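Local coordinates for protein FACT complex subunit POB3 (Chaetomium thermophilum var. thermophilum, PDB 4KHB) that probably acts, as part of the FACT histone chaperone complex, to reorganize nucleosomes during transcription, replication and DNA repair, here represented by its N-terminal PH-like domains, at residues F42-D45 and V46-G50. Residues are numbered along the deposited sequence; the frame is centred on the assembly and turned at random.
Sequences FTLD and VSNIG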
loop_
_atom_site.group_PDB
_atom_site.type_symbol
_atom_site.label_atom_id
_atom_site.label_comp_id
_atom_site.label_asym_id
_atom_site.label_seq_id
_atom_site.Cartn_x
_atom_site.Cartn_y
_atom_site.Cartn_z
ATOM N N PHE H 42 20.246 10.863 0.673
ATOM C CA PHE H 42 20.242 9.412 0.840
ATOM C C PHE H 42 21.164 8.765 -0.188
ATOM O O PHE H 42 21.265 9.232 -1.326
ATOM C CB PHE H 42 18.820 8.868 0.678
ATOM C CG PHE H 42 18.750 7.372 0.541
ATOM C CD1 PHE H 42 18.734 6.566 1.670
ATOM C CD2 PHE H 42 18.674 6.774 -0.712
ATOM C CE1 PHE H 42 18.661 5.188 1.557
ATOM C CE2 PHE H 42 18.601 5.395 -0.832
ATOM C CZ PHE H 42 18.595 4.604 0.306
ATOM N N THR H 43 21.844 7.695 0.221
ATOM C CA THR H 43 22.783 6.994 -0.648
ATOM C C THR H 43 22.564 5.482 -0.549
ATOM O O THR H 43 22.248 4.962 0.524
ATOM C CB THR H 43 24.248 7.346 -0.282
ATOM O OG1 THR H 43 24.493 8.737 -0.529
ATOM C CG2 THR H 43 25.240 6.511 -1.087
ATOM N N LEU H 44 22.739 4.783 -1.667
ATOM C CA LEU H 44 22.641 3.326 -1.704
ATOM C C LEU H 44 23.716 2.754 -2.617
ATOM O O LEU H 44 23.735 3.035 -3.818
ATOM C CB LEU H 44 21.252 2.894 -2.181
ATOM C CG LEU H 44 20.991 1.399 -2.386
ATOM C CD1 LEU H 44 21.052 0.649 -1.068
ATOM C CD2 LEU H 44 19.646 1.179 -3.060
ATOM N N ASP H 45 24.606 1.948 -2.045
ATOM C CA ASP H 45 25.724 1.383 -2.790
ATOM C C ASP H 45 25.250 0.237 -3.680
ATOM O O ASP H 45 24.321 -0.494 -3.323
ATOM C CB ASP H 45 26.810 0.904 -1.820
ATOM C CG ASP H 45 28.113 0.575 -2.519
ATOM O OD1 ASP H 45 28.901 1.512 -2.778
ATOM O OD2 ASP H 45 28.352 -0.618 -2.804
ATOM N N VAL H 46 25.885 0.101 -4.843
ATOM C CA VAL H 46 25.533 -0.921 -5.829
ATOM C C VAL H 46 25.573 -2.340 -5.250
ATOM O O VAL H 46 24.828 -3.226 -5.678
ATOM C CB VAL H 46 26.443 -0.808 -7.083
ATOM C CG1 VAL H 46 27.912 -0.898 -6.692
ATOM C CG2 VAL H 46 26.095 -1.865 -8.121
ATOM N N SER H 47 26.429 -2.539 -4.253
ATOM C CA SER H 47 26.582 -3.845 -3.625
ATOM C C SER H 47 25.333 -4.301 -2.863
ATOM O O SER H 47 25.159 -5.497 -2.622
ATOM C CB SER H 47 27.813 -3.846 -2.716
ATOM O OG SER H 47 27.673 -2.913 -1.664
ATOM N N ASN H 48 24.469 -3.360 -2.487
ATOM C CA ASN H 48 23.209 -3.713 -1.828
ATOM C C ASN H 48 21.979 -3.519 -2.715
ATOM O O ASN H 48 20.877 -3.304 -2.210
ATOM C CB ASN H 48 23.030 -2.940 -0.516
ATOM C CG ASN H 48 22.123 -3.661 0.473
ATOM O OD1 ASN H 48 21.800 -4.836 0.297
ATOM N ND2 ASN H 48 21.714 -2.959 1.520
ATOM N N ILE H 49 22.165 -3.578 -4.029
ATOM C CA ILE H 49 21.029 -3.516 -4.943
ATOM C C ILE H 49 20.748 -4.916 -5.490
ATOM O O ILE H 49 21.489 -5.426 -6.335
ATOM C CB ILE H 49 21.265 -2.502 -6.093
ATOM C CG1 ILE H 49 21.389 -1.082 -5.531
ATOM C CG2 ILE H 49 20.134 -2.565 -7.109
ATOM C CD1 ILE H 49 21.629 -0.010 -6.582
ATOM N N GLY H 50 19.679 -5.534 -4.993
ATOM C CA GLY H 50 19.355 -6.910 -5.330
ATOM C C GLY H 50 18.234 -7.084 -6.338
ATOM O O GLY H 50 18.151 -8.119 -7.010
#
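Asp-45 receives two bonds from Ser-47 on a single carboxylate oxygen. OG of Ser-47 lies 2.7 Å from OD2 of Asp-45, on its anti side and 22° out of the carboxylate plane, while the backbone N of Ser-47 reaches the same OD2 over 3.1 Å from above that plane, its N-H nearly straight (162°). With CG anti to the backbone N (chi1 -168°), the short Asp-45 side chain reaches forward over the turn; serine suits the partner position because its OG, set between the backbone N and the carbonyl carbon, lets hydroxyl and N-H meet one oxygen. O of Asp-45 also accepts from N of Asn-48 at 3.0 Å. Next to these bonds, CD2 of Leu-44 packs on CG1 of Ile-49 at 3.8 Å, and its CD1 meets CB of Asn-48 at 4.1 Å. Shortening Leu-44 to an alanine removes CG and both methyls and would probably leave a gap beside Ile-49 and Asn-48. Farther out, Leu-44 touches Leu-31, Ile-49 rests on Tyr-94, and OD1 of Asn-48 accepts from N of Thr-69. The Asp-45 bonds form an Asx turn with a beta turn, linking strands 42-45 and 51-56 from the two sheets of the N-terminal PH-like domain.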